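Local coordinates for N5-Carboxyaminoimidazole ribonucleotide synthetase (Staphylococcus aureus subsp. aureus, PDB 3ORQ), which catalyses the ATP-dependent conversion of 5-aminoimidazole ribonucleotide and bicarbonate to N5-carboxyaminoimidazole ribonucleotide in purine biosynthesis, at residues 197-202 and 207-212; 222-227 and 364-369; 282-287 and 337-342; 344-347 and 351-354. All coordinates share one frame; numbering follows the deposited sequence.

Contact 1: 197-202 and 207-212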
loop_
_atom_site.group_PDB
_atom_site.type_symbol
_atom_site.label_atom_id
_atom_site.label_comp_id
_atom_site.label_asym_id
_atom_site.label_seq_id
_atom_site.Cartn_x
_atom_site.Cartn_y
_atom_site.Cartn_z
ATOM N N LEU A 197 2.703 -20.241 -8.799
ATOM C CA LEU A 197 2.160 -20.354 -7.465
ATOM C C LEU A 197 3.104 -19.568 -6.558
ATOM O O LEU A 197 4.291 -19.877 -6.425
ATOM C CB LEU A 197 2.123 -21.816 -7.046
ATOM C CG LEU A 197 1.333 -22.120 -5.777
ATOM C CD1 LEU A 197 -0.141 -21.745 -5.924
ATOM C CD2 LEU A 197 1.483 -23.579 -5.413
ATOM N N THR A 198 2.594 -18.490 -5.989
ATOM C CA THR A 198 3.382 -17.683 -5.057
ATOM C C THR A 198 3.117 -18.200 -3.621
ATOM O O THR A 198 1.983 -18.526 -3.283
ATOM C CB THR A 198 3.057 -16.237 -5.268
ATOM O OG1 THR A 198 3.537 -15.862 -6.580
ATOM C CG2 THR A 198 3.706 -15.361 -4.157
ATOM N N VAL A 199 4.170 -18.312 -2.815
ATOM C CA VAL A 199 4.108 -19.006 -1.540
ATOM C C VAL A 199 4.882 -18.216 -0.504
ATOM O O VAL A 199 5.841 -17.498 -0.835
ATOM C CB VAL A 199 4.771 -20.450 -1.629
ATOM C CG1 VAL A 199 4.657 -21.216 -0.317
ATOM C CG2 VAL A 199 4.219 -21.280 -2.775
ATOM N N THR A 200 4.483 -18.342 0.762
ATOM C CA THR A 200 5.290 -17.713 1.805
ATOM C C THR A 200 5.516 -18.714 2.905
ATOM O O THR A 200 4.583 -19.373 3.364
ATOM C CB THR A 200 4.633 -16.427 2.410
ATOM O OG1 THR A 200 4.339 -15.474 1.371
ATOM C CG2 THR A 200 5.637 -15.763 3.396
ATOM N N ARG A 201 6.746 -18.806 3.361
ATOM C CA ARG A 201 7.079 -19.754 4.433
ATOM C C ARG A 201 7.662 -18.957 5.563
ATOM O O ARG A 201 8.460 -18.051 5.325
ATOM C CB ARG A 201 8.106 -20.776 3.944
ATOM C CG ARG A 201 7.546 -22.186 3.910
ATOM C CD ARG A 201 8.669 -23.213 3.683
ATOM N NE ARG A 201 8.801 -24.054 4.845
ATOM C CZ ARG A 201 9.839 -24.097 5.662
ATOM N NH1 ARG A 201 10.923 -23.345 5.458
ATOM N NH2 ARG A 201 9.777 -24.920 6.711
ATOM N N GLY A 202 7.253 -19.244 6.780
ATOM C CA GLY A 202 7.726 -18.437 7.894
ATOM C C GLY A 202 8.164 -19.293 9.065
ATOM O O GLY A 202 8.467 -20.479 8.928
ATOM N N ILE A 207 3.349 -21.996 6.473
ATOM C CA ILE A 207 3.303 -21.818 5.028
ATOM C C ILE A 207 1.924 -21.320 4.555
ATOM O O ILE A 207 0.920 -21.664 5.146
ATOM C CB ILE A 207 3.744 -23.087 4.277
ATOM C CG1 ILE A 207 3.781 -22.824 2.777
ATOM C CG2 ILE A 207 2.825 -24.287 4.601
ATOM C CD1 ILE A 207 4.492 -23.939 1.955
ATOM N N THR A 208 1.900 -20.496 3.507
ATOM C CA THR A 208 0.676 -19.928 2.948
ATOM C C THR A 208 0.806 -19.829 1.441
ATOM O O THR A 208 1.875 -19.578 0.923
ATOM C CB THR A 208 0.435 -18.505 3.471
ATOM O OG1 THR A 208 0.847 -18.461 4.833
ATOM C CG2 THR A 208 -1.071 -18.125 3.411
ATOM N N PHE A 209 -0.309 -20.049 0.748
ATOM C CA PHE A 209 -0.345 -20.063 -0.692
ATOM C C PHE A 209 -1.291 -18.976 -1.193
ATOM O O PHE A 209 -2.434 -18.898 -0.742
ATOM C CB PHE A 209 -0.847 -21.428 -1.204
ATOM C CG PHE A 209 0.057 -22.574 -0.891
ATOM C CD1 PHE A 209 -0.121 -23.315 0.274
ATOM C CD2 PHE A 209 1.065 -22.951 -1.791
ATOM C CE1 PHE A 209 0.705 -24.434 0.557
ATOM C CE2 PHE A 209 1.915 -24.056 -1.512
ATOM C CZ PHE A 209 1.717 -24.797 -0.336
ATOM N N PHE A 210 -0.817 -18.162 -2.124
ATOM C CA PHE A 210 -1.655 -17.233 -2.848
ATOM C C PHE A 210 -2.445 -17.990 -3.917
ATOM O O PHE A 210 -2.102 -19.118 -4.259
ATOM C CB PHE A 210 -0.750 -16.138 -3.497
ATOM C CG PHE A 210 -0.227 -15.143 -2.484
ATOM C CD1 PHE A 210 0.815 -15.496 -1.630
ATOM C CD2 PHE A 210 -0.829 -13.880 -2.328
ATOM C CE1 PHE A 210 1.265 -14.593 -0.643
ATOM C CE2 PHE A 210 -0.389 -12.978 -1.324
ATOM C CZ PHE A 210 0.650 -13.326 -0.496
ATOM N N PRO A 211 -3.528 -17.383 -4.431
ATOM C CA PRO A 211 -4.274 -17.992 -5.551
ATOM C C PRO A 211 -3.364 -18.285 -6.754
ATOM O O PRO A 211 -2.504 -17.479 -7.103
ATOM C CB PRO A 211 -5.296 -16.897 -5.938
ATOM C CG PRO A 211 -5.135 -15.738 -4.864
ATOM C CD PRO A 211 -4.293 -16.299 -3.755
ATOM N N LEU A 212 -3.578 -19.428 -7.402
ATOM C CA LEU A 212 -2.868 -19.788 -8.629
ATOM C C LEU A 212 -3.062 -18.710 -9.666
ATOM O O LEU A 212 -4.150 -18.181 -9.837
ATOM C CB LEU A 212 -3.383 -21.119 -9.153
ATOM C CG LEU A 212 -2.506 -21.787 -10.199
ATOM C CD1 LEU A 212 -1.152 -22.349 -9.622
ATOM C CD2 LEU A 212 -3.343 -22.862 -10.992
HETATM O O HOH W 1 -0.105 -18.240 -6.310
#

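Contact 2: 222-227 and 364-369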
loop_
_atom_site.group_PDB
_atom_site.type_symbol
_atom_site.label_atom_id
_atom_site.label_comp_id
_atom_site.label_asym_id
_atom_site.label_seq_id
_atom_site.Cartn_x
_atom_site.Cartn_y
_atom_site.Cartn_z
ATOM N N LEU A 222 7.179 -11.523 -19.126
ATOM C CA LEU A 222 5.829 -11.565 -18.576
ATOM C C LEU A 222 5.011 -10.385 -19.099
ATOM O O LEU A 222 5.473 -9.277 -19.093
ATOM C CB LEU A 222 5.837 -11.595 -17.030
ATOM C CG LEU A 222 4.432 -11.590 -16.400
ATOM C CD1 LEU A 222 3.581 -12.818 -16.870
ATOM C CD2 LEU A 222 4.507 -11.533 -14.873
ATOM N N PHE A 223 3.803 -10.659 -19.576
ATOM C CA PHE A 223 2.971 -9.670 -20.244
ATOM C C PHE A 223 1.683 -9.496 -19.483
ATOM O O PHE A 223 1.275 -8.371 -19.217
ATOM C CB PHE A 223 2.650 -10.211 -21.620
ATOM C CG PHE A 223 1.662 -9.418 -22.415
ATOM C CD1 PHE A 223 1.889 -8.072 -22.710
ATOM C CD2 PHE A 223 0.580 -10.074 -23.019
ATOM C CE1 PHE A 223 0.998 -7.365 -23.519
ATOM C CE2 PHE A 223 -0.316 -9.380 -23.844
ATOM C CZ PHE A 223 -0.113 -8.024 -24.093
ATOM N N LYS A 224 1.056 -10.613 -19.119
ATOM C CA LYS A 224 -0.286 -10.613 -18.544
ATOM C C LYS A 224 -0.412 -11.718 -17.519
ATOM O O LYS A 224 -0.015 -12.828 -17.782
ATOM C CB LYS A 224 -1.354 -10.814 -19.627
ATOM C CG LYS A 224 -2.787 -10.930 -19.083
ATOM C CD LYS A 224 -3.803 -10.762 -20.172
ATOM C CE LYS A 224 -3.407 -11.628 -21.414
ATOM N NZ LYS A 224 -3.631 -13.116 -21.203
ATOM N N THR A 225 -0.954 -11.394 -16.349
ATOM C CA THR A 225 -1.278 -12.390 -15.305
ATOM C C THR A 225 -2.739 -12.273 -14.989
ATOM O O THR A 225 -3.237 -11.161 -14.755
ATOM C CB THR A 225 -0.449 -12.141 -14.027
ATOM O OG1 THR A 225 0.947 -12.302 -14.357
ATOM C CG2 THR A 225 -0.878 -13.075 -12.859
ATOM N N ILE A 226 -3.435 -13.412 -15.014
ATOM C CA ILE A 226 -4.871 -13.456 -14.696
ATOM C C ILE A 226 -5.105 -14.311 -13.482
ATOM O O ILE A 226 -4.559 -15.397 -13.375
ATOM C CB ILE A 226 -5.683 -14.083 -15.842
ATOM C CG1 ILE A 226 -5.647 -13.154 -17.056
ATOM C CG2 ILE A 226 -7.119 -14.425 -15.354
ATOM C CD1 ILE A 226 -6.488 -13.625 -18.212
ATOM N N VAL A 227 -5.928 -13.824 -12.561
ATOM C CA VAL A 227 -6.201 -14.546 -11.359
ATOM C C VAL A 227 -7.691 -14.432 -11.123
ATOM O O VAL A 227 -8.222 -13.312 -11.114
ATOM C CB VAL A 227 -5.426 -13.939 -10.142
ATOM C CG1 VAL A 227 -5.628 -14.778 -8.901
ATOM C CG2 VAL A 227 -3.920 -13.841 -10.449
ATOM N N GLN A 364 -13.580 -10.907 -20.536
ATOM C CA GLN A 364 -13.811 -9.645 -21.198
ATOM C C GLN A 364 -12.654 -8.671 -20.978
ATOM O O GLN A 364 -12.088 -8.148 -21.949
ATOM C CB GLN A 364 -15.099 -9.014 -20.710
ATOM C CG GLN A 364 -15.398 -7.698 -21.410
ATOM C CD GLN A 364 -15.530 -7.865 -22.922
ATOM O OE1 GLN A 364 -16.508 -8.423 -23.408
ATOM N NE2 GLN A 364 -14.541 -7.389 -23.662
ATOM N N THR A 365 -12.299 -8.429 -19.709
ATOM C CA THR A 365 -11.149 -7.592 -19.404
ATOM C C THR A 365 -9.922 -8.029 -20.205
ATOM O O THR A 365 -9.186 -7.187 -20.716
ATOM C CB THR A 365 -10.781 -7.624 -17.921
ATOM O OG1 THR A 365 -11.861 -7.080 -17.147
ATOM C CG2 THR A 365 -9.486 -6.826 -17.693
ATOM N N GLU A 366 -9.710 -9.341 -20.317
ATOM C CA GLU A 366 -8.591 -9.857 -21.100
ATOM C C GLU A 366 -8.650 -9.337 -22.543
ATOM O O GLU A 366 -7.626 -8.892 -23.083
ATOM C CB GLU A 366 -8.549 -11.390 -21.103
ATOM C CG GLU A 366 -7.327 -11.914 -21.852
ATOM C CD GLU A 366 -7.292 -13.413 -21.965
ATOM O OE1 GLU A 366 -6.221 -13.989 -21.695
ATOM O OE2 GLU A 366 -8.315 -14.019 -22.342
ATOM N N GLN A 367 -9.843 -9.384 -23.143
ATOM C CA GLN A 367 -10.042 -8.867 -24.506
ATOM C C GLN A 367 -9.704 -7.396 -24.566
ATOM O O GLN A 367 -8.946 -6.972 -25.434
ATOM C CB GLN A 367 -11.496 -9.061 -24.988
ATOM C CG GLN A 367 -11.832 -10.473 -25.433
ATOM C CD GLN A 367 -10.790 -11.041 -26.401
ATOM O OE1 GLN A 367 -10.142 -12.033 -26.102
ATOM N NE2 GLN A 367 -10.615 -10.394 -27.546
ATOM N N ASP A 368 -10.284 -6.636 -23.633
ATOM C CA ASP A 368 -10.067 -5.191 -23.517
ATOM C C ASP A 368 -8.590 -4.839 -23.579
ATOM O O ASP A 368 -8.207 -3.917 -24.299
ATOM C CB ASP A 368 -10.658 -4.646 -22.210
ATOM C CG ASP A 368 -12.182 -4.741 -22.153
ATOM O OD1 ASP A 368 -12.796 -5.117 -23.179
ATOM O OD2 ASP A 368 -12.762 -4.431 -21.065
HETATM N N MSE A 369 -7.785 -5.585 -22.820
HETATM C CA MSE A 369 -6.335 -5.398 -22.732
HETATM C C MSE A 369 -5.606 -5.810 -24.029
HETATM O O MSE A 369 -4.614 -5.185 -24.411
HETATM C CB MSE A 369 -5.754 -6.190 -21.533
HETATM C CG MSE A 369 -6.210 -5.743 -20.110
HETATM SE SE MSE A 369 -5.854 -3.856 -19.899
HETATM C CE MSE A 369 -7.632 -3.125 -20.147
#

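Contact 3: 282-287 and 337-342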
loop_
_atom_site.group_PDB
_atom_site.type_symbol
_atom_site.label_atom_id
_atom_site.label_comp_id
_atom_site.label_asym_id
_atom_site.label_seq_id
_atom_site.Cartn_x
_atom_site.Cartn_y
_atom_site.Cartn_z
ATOM N N SER A 282 -1.607 -9.059 -6.218
ATOM C CA SER A 282 -2.104 -9.355 -4.857
ATOM C C SER A 282 -2.160 -8.092 -4.003
ATOM O O SER A 282 -2.835 -8.033 -2.947
ATOM C CB SER A 282 -1.196 -10.388 -4.170
ATOM O OG SER A 282 0.122 -9.892 -4.039
ATOM N N ILE A 283 -1.457 -7.060 -4.448
ATOM C CA ILE A 283 -1.565 -5.778 -3.724
ATOM C C ILE A 283 -3.004 -5.294 -3.755
ATOM O O ILE A 283 -3.532 -4.928 -2.748
ATOM C CB ILE A 283 -0.649 -4.711 -4.274
ATOM C CG1 ILE A 283 0.779 -5.028 -3.892
ATOM C CG2 ILE A 283 -1.004 -3.341 -3.686
ATOM C CD1 ILE A 283 1.811 -4.331 -4.818
ATOM N N GLU A 284 -3.636 -5.261 -4.918
ATOM C CA GLU A 284 -5.023 -4.763 -4.947
ATOM C C GLU A 284 -6.074 -5.844 -4.692
ATOM O O GLU A 284 -7.151 -5.558 -4.128
ATOM C CB GLU A 284 -5.325 -4.090 -6.284
ATOM C CG GLU A 284 -4.673 -2.686 -6.470
ATOM C CD GLU A 284 -3.220 -2.806 -6.822
ATOM O OE1 GLU A 284 -2.826 -3.937 -7.164
ATOM O OE2 GLU A 284 -2.465 -1.810 -6.717
ATOM N N ALA A 285 -5.776 -7.073 -5.104
ATOM C CA ALA A 285 -6.820 -8.128 -5.226
ATOM C C ALA A 285 -6.973 -9.046 -4.021
ATOM O O ALA A 285 -8.010 -9.703 -3.883
ATOM C CB ALA A 285 -6.574 -8.937 -6.467
ATOM N N CYS A 286 -5.986 -9.068 -3.131
ATOM C CA CYS A 286 -5.987 -10.047 -1.990
ATOM C C CYS A 286 -6.049 -9.314 -0.690
ATOM O O CYS A 286 -5.787 -8.105 -0.643
ATOM C CB CYS A 286 -4.720 -10.939 -1.994
ATOM S SG CYS A 286 -4.572 -12.019 -3.438
ATOM N N ASP A 287 -6.344 -10.038 0.381
ATOM C CA ASP A 287 -6.397 -9.400 1.693
ATOM C C ASP A 287 -4.991 -9.214 2.274
ATOM O O ASP A 287 -4.812 -8.509 3.290
ATOM C CB ASP A 287 -7.309 -10.188 2.652
ATOM C CG ASP A 287 -7.005 -11.692 2.675
ATOM O OD1 ASP A 287 -6.162 -12.168 1.881
ATOM O OD2 ASP A 287 -7.618 -12.416 3.492
ATOM N N HIS A 337 -5.384 1.133 -11.821
ATOM C CA HIS A 337 -4.561 1.062 -10.585
ATOM C C HIS A 337 -3.091 1.024 -10.977
ATOM O O HIS A 337 -2.418 -0.020 -10.891
ATOM C CB HIS A 337 -4.909 -0.144 -9.701
ATOM C CG HIS A 337 -6.297 -0.106 -9.104
ATOM N ND1 HIS A 337 -7.366 -0.798 -9.641
ATOM C CD2 HIS A 337 -6.781 0.540 -8.023
ATOM C CE1 HIS A 337 -8.452 -0.575 -8.924
ATOM N NE2 HIS A 337 -8.117 0.220 -7.920
ATOM N N LEU A 338 -2.603 2.165 -11.439
ATOM C CA LEU A 338 -1.292 2.207 -12.027
ATOM C C LEU A 338 -0.203 2.253 -10.982
ATOM O O LEU A 338 -0.310 3.021 -10.019
ATOM C CB LEU A 338 -1.194 3.426 -12.933
ATOM C CG LEU A 338 -1.955 3.173 -14.215
ATOM C CD1 LEU A 338 -2.747 4.470 -14.723
ATOM C CD2 LEU A 338 -0.957 2.620 -15.217
ATOM N N HIS A 339 0.831 1.421 -11.184
ATOM C CA HIS A 339 2.090 1.460 -10.409
ATOM C C HIS A 339 3.211 1.925 -11.330
ATOM O O HIS A 339 3.477 1.285 -12.351
ATOM C CB HIS A 339 2.474 0.053 -9.917
ATOM C CG HIS A 339 1.619 -0.446 -8.808
ATOM N ND1 HIS A 339 2.114 -0.711 -7.547
ATOM C CD2 HIS A 339 0.289 -0.699 -8.752
ATOM C CE1 HIS A 339 1.135 -1.151 -6.778
ATOM N NE2 HIS A 339 0.012 -1.134 -7.474
ATOM N N ILE A 340 3.880 3.022 -10.985
ATOM C CA ILE A 340 4.991 3.479 -11.831
ATOM C C ILE A 340 6.184 3.467 -10.941
ATOM O O ILE A 340 6.182 4.135 -9.896
ATOM C CB ILE A 340 4.744 4.893 -12.462
ATOM C CG1 ILE A 340 3.961 4.757 -13.763
ATOM C CG2 ILE A 340 6.067 5.505 -12.899
ATOM C CD1 ILE A 340 2.601 4.320 -13.598
ATOM N N TYR A 341 7.195 2.692 -11.313
ATOM C CA TYR A 341 8.262 2.391 -10.376
ATOM C C TYR A 341 9.114 3.584 -10.066
ATOM O O TYR A 341 9.601 3.707 -8.938
ATOM C CB TYR A 341 9.118 1.218 -10.844
ATOM C CG TYR A 341 8.276 -0.013 -11.028
ATOM C CD1 TYR A 341 7.177 -0.255 -10.209
ATOM C CD2 TYR A 341 8.582 -0.941 -12.038
ATOM C CE1 TYR A 341 6.375 -1.436 -10.374
ATOM C CE2 TYR A 341 7.789 -2.127 -12.230
ATOM C CZ TYR A 341 6.719 -2.369 -11.405
ATOM O OH TYR A 341 5.954 -3.518 -11.619
ATOM N N GLY A 342 9.242 4.489 -11.030
ATOM C CA GLY A 342 10.042 5.703 -10.833
ATOM C C GLY A 342 11.469 5.603 -11.404
ATOM O O GLY A 342 12.336 6.416 -11.051
#

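Contact 4: 344-347 and 351-354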
loop_
_atom_site.group_PDB
_atom_site.type_symbol
_atom_site.label_atom_id
_atom_site.label_comp_id
_atom_site.label_asym_id
_atom_site.label_seq_id
_atom_site.Cartn_x
_atom_site.Cartn_y
_atom_site.Cartn_z
ATOM N N SER A 344 14.479 6.293 -13.797
ATOM C CA SER A 344 14.693 7.538 -14.588
ATOM C C SER A 344 15.009 7.324 -16.068
ATOM O O SER A 344 14.775 8.200 -16.856
ATOM C CB SER A 344 15.737 8.473 -13.958
ATOM O OG SER A 344 16.972 7.821 -13.859
ATOM N N GLU A 345 15.493 6.146 -16.442
ATOM C CA GLU A 345 15.832 5.878 -17.841
ATOM C C GLU A 345 14.872 4.920 -18.522
ATOM O O GLU A 345 14.931 3.693 -18.298
ATOM C CB GLU A 345 17.261 5.353 -17.971
ATOM C CG GLU A 345 17.842 5.599 -19.371
ATOM C CD GLU A 345 19.177 4.875 -19.643
ATOM O OE1 GLU A 345 19.589 4.037 -18.811
ATOM O OE2 GLU A 345 19.793 5.129 -20.712
ATOM N N ARG A 346 13.981 5.458 -19.350
ATOM C CA ARG A 346 13.053 4.599 -20.079
ATOM C C ARG A 346 13.714 3.810 -21.246
ATOM O O ARG A 346 14.357 4.409 -22.114
ATOM C CB ARG A 346 11.863 5.426 -20.600
ATOM C CG ARG A 346 10.833 4.557 -21.328
ATOM C CD ARG A 346 9.664 5.324 -21.880
ATOM N NE ARG A 346 9.002 6.123 -20.877
ATOM C CZ ARG A 346 7.952 6.913 -21.119
ATOM N NH1 ARG A 346 7.393 6.986 -22.337
ATOM N NH2 ARG A 346 7.448 7.622 -20.123
ATOM N N LYS A 347 13.544 2.484 -21.275
ATOM C CA LYS A 347 13.959 1.670 -22.422
ATOM C C LYS A 347 12.807 0.757 -22.804
ATOM O O LYS A 347 11.987 0.384 -21.959
ATOM C CB LYS A 347 15.189 0.811 -22.126
ATOM C CG LYS A 347 16.280 1.470 -21.353
ATOM C CD LYS A 347 17.516 0.573 -21.246
ATOM C CE LYS A 347 18.480 1.086 -20.140
ATOM N NZ LYS A 347 19.839 0.429 -20.139
ATOM N N LYS A 351 11.056 -2.914 -17.492
ATOM C CA LYS A 351 9.801 -2.948 -16.748
ATOM C C LYS A 351 9.737 -1.648 -15.999
ATOM O O LYS A 351 10.540 -1.434 -15.088
ATOM C CB LYS A 351 9.808 -4.109 -15.763
ATOM C CG LYS A 351 9.719 -5.453 -16.419
ATOM C CD LYS A 351 9.890 -6.587 -15.434
ATOM C CE LYS A 351 9.871 -7.905 -16.164
ATOM N NZ LYS A 351 9.993 -9.049 -15.182
HETATM N N MSE A 352 8.795 -0.778 -16.361
HETATM C CA MSE A 352 8.751 0.578 -15.809
HETATM C C MSE A 352 7.644 0.697 -14.771
HETATM O O MSE A 352 7.596 1.668 -14.006
HETATM C CB MSE A 352 8.516 1.606 -16.946
HETATM C CG MSE A 352 9.546 1.503 -18.121
HETATM SE SE MSE A 352 11.375 1.881 -17.605
HETATM C CE MSE A 352 11.259 3.695 -17.163
ATOM N N GLY A 353 6.717 -0.251 -14.805
ATOM C CA GLY A 353 5.581 -0.221 -13.887
ATOM C C GLY A 353 4.661 -1.372 -14.221
ATOM O O GLY A 353 5.037 -2.248 -15.003
ATOM N N HIS A 354 3.466 -1.376 -13.610
ATOM C CA HIS A 354 2.431 -2.324 -13.987
ATOM C C HIS A 354 1.062 -1.725 -13.655
ATOM O O HIS A 354 0.929 -0.692 -12.965
ATOM C CB HIS A 354 2.633 -3.682 -13.297
ATOM C CG HIS A 354 2.408 -3.644 -11.805
ATOM N ND1 HIS A 354 3.420 -3.397 -10.903
ATOM C CD2 HIS A 354 1.286 -3.842 -11.065
ATOM C CE1 HIS A 354 2.934 -3.432 -9.668
ATOM N NE2 HIS A 354 1.633 -3.680 -9.742
#

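Contact 1: 197-202 and 207-212
Val-199 holds CG1 anti to its backbone N (chi1 -177°), and this aims its two methyls at different partners. CG1 meets Ile-207 CD1 at 3.6 Å. CG2 lies 3.7 Å from Phe-209 CD2, and the two side chains run side by side in the same direction. Leu-197 CG points away from its own N, beside the carbonyl carbon (chi1 -169°). Its CD2 reaches the CD2-CE2 side of the Phe-209 ring, while its CD1 touches Leu-212 CD1 at 3.9 Å. Arg-201 joins the same face with its CG against Ile-207 CB. Its guanidinium leaves the pair and bonds to Phe-250 O and Asn-205.

Thr-198, Thr-200 and Phe-210 lie on the other face. Phe-210 turns its ring edge to the first strand. Thr-198 O and Thr-200 OG1 lie near the ring plane there, OG1 3.8 Å from Phe-210 CE1. Thr-200 OG1 is bonded to Thr-253 and Thr-293.

Backbone bonds join the strands. Thr-200 N donates to Thr-208 O, and Thr-208 N to Thr-200 O, each at 2.9 Å. Phe-210 N donates to Thr-198 O at 3.1 Å. At the next step a water bridges the backbones: it accepts from Thr-198 N and donates to Pro-211 O at 2.6 Å.

Helix 234-245 covers Leu-197 and Phe-209, and helix 290-298 covers Phe-210. The two strands run antiparallel at 163° and are linked by a short connection. They form a beta hairpin of the large antiparallel sheet, within the ATP-grasp part of the chain.

Contact 2: 222-227 and 364-369
Lys-224 and Glu-366 form the one salt bridge between these segments. Lys-224 NZ donates to Glu-366 OE1 at 2.8 Å. The carboxylate receives it on the anti lone pair of OE1, away from the other oxygen. The lysine chain starts out extended and then bends at chi3 (47°) and chi4 (73°), which swings NZ round to the acid. Glu-366 stays extended from the helix (chi1 -176°), which carries its carboxylate to the lysine. The two side chains cross at about a right angle.

Both charges have further partners. Lys-224 NZ also pairs with Glu-216, and Glu-366 OE1 is shared with Arg-230. The result is a chain of alternating charges whose central pair is buried. Such pairing probably favours the ionised form of each group.

Van der Waals contact is limited. Ile-226 lies two residues along the strand, and its CD1 sits 3.5 Å from Glu-366 OE1 and 3.8 Å from Glu-366 CD. This methyl lies against a charged oxygen and the carboxylate carbon. The Lys-224 methylenes add to it, with CE 4.0 Å from Glu-366 CG.

On the strand, Phe-223 and Lys-224 both face Glu-216. This is a classic beta bulge. The contact thus joins bulged strand 221-227 of the large antiparallel sheet to helix 362-372 of the C-terminal region, through a chain of salt bridges whose central pair is buried.

Contact 3: 282-287 and 337-342
Glu-284 OE2 accepts a hydrogen bond from His-339 NE2 at 2.7 Å. The bond is almost straight, with 174° at the hydrogen. OE2 uses its syn lone pair and lies in the plane of the imidazole. The carboxylate is turned 89° to that ring, so the two flat groups are nearly perpendicular. The arrival of NE2 as donor places a proton on this ring nitrogen. The nearby carboxylate would probably stabilise any positive charge on the ring.

Two van der Waals contacts accompany the bond. Glu-284 CG lies over one face of the His-337 ring, 4.0 Å from His-337 CG. Ile-283 CD1 approaches His-339 CE1 obliquely at 3.8 Å. The glutamate chain and the His-337 side chain run antiparallel alongside each other.

Torsions set these positions. Glu-284 places CG anti to its carbonyl carbon and bends at chi2 (78°). The bend carries the carboxylate to His-339 and leaves CG against a face of the His-337 ring.

A second shell holds the rings. His-339 stacks on His-354. His-337 ND1 bonds to Thr-356 O, and its ring meets Tyr-288 of the second subunit. His-339 also packs on Lys-33 of that subunit.

The short helix 282-285 lies beside strand 338-340, which is an outermost strand of the large antiparallel sheet within this chain. Strand 351-358 is its neighbour there and also touches Glu-284. Ile-283 packs on Met-26 of helix 22-33. The pair therefore sits where the ATP-grasp and C-terminal regions meet, at the subunit interface.

Contact 4: 344-347 and 351-354
Met-352 sits in a classic beta bulge and packs against the connection that leads into its own strand. Met-352 and Gly-353 both face Leu-318 of the neighbouring strand. Met-352 is present as selenomethionine. Its chain is bent at chi2 (-63°) and chi3 (-66°), and this compact shape carries CE to the backbone of the loop. CE lies 3.5 Å from Arg-346 CA and 3.9 Å from Arg-346 CB. It is also 3.8 Å from Glu-345 O. The selenium follows just behind, 4.0 Å from Arg-346 CA. The contact is van der Waals, and no hydrogen bond crosses between the segments.

The guanidinium of Arg-346 reaches on to other partners. It forms salt bridges with Glu-327 and Asp-324. Leu-323 of helix 320-326 touches both Arg-346 and Met-352.

Glu-345 O accepts a hydrogen bond from Arg-350, a residue of the pyrophosphate pocket. The side chain of Lys-347 is about 5 Å from the bound pyrophosphate. The contact is a loop folded back on the bulge at the start of strand 351-358, in the C-terminal domain beside the pyrophosphate site.

Overall arrangement
From the N terminus, contact 1 comes first and closes the short turn between strands 191-201 and 207-218. Strand 221-227 follows in the same sheet, and Pro-211 of contact 1 packs on Val-227 of contact 2. Contact 2 then closes the longest loop, reaching helix 362-372 near the C terminus. Contacts 3 and 4 both fall within that loop, one after the other. Contact 3 links helix 282-285 to strand 338-340, and contact 4 closes the connection into strand 351-358. These two strands are sheet neighbours, and Tyr-341 meets His-354 between the contacts. Contacts 2 and 3 both tie ATP-grasp segments to C-terminal ones.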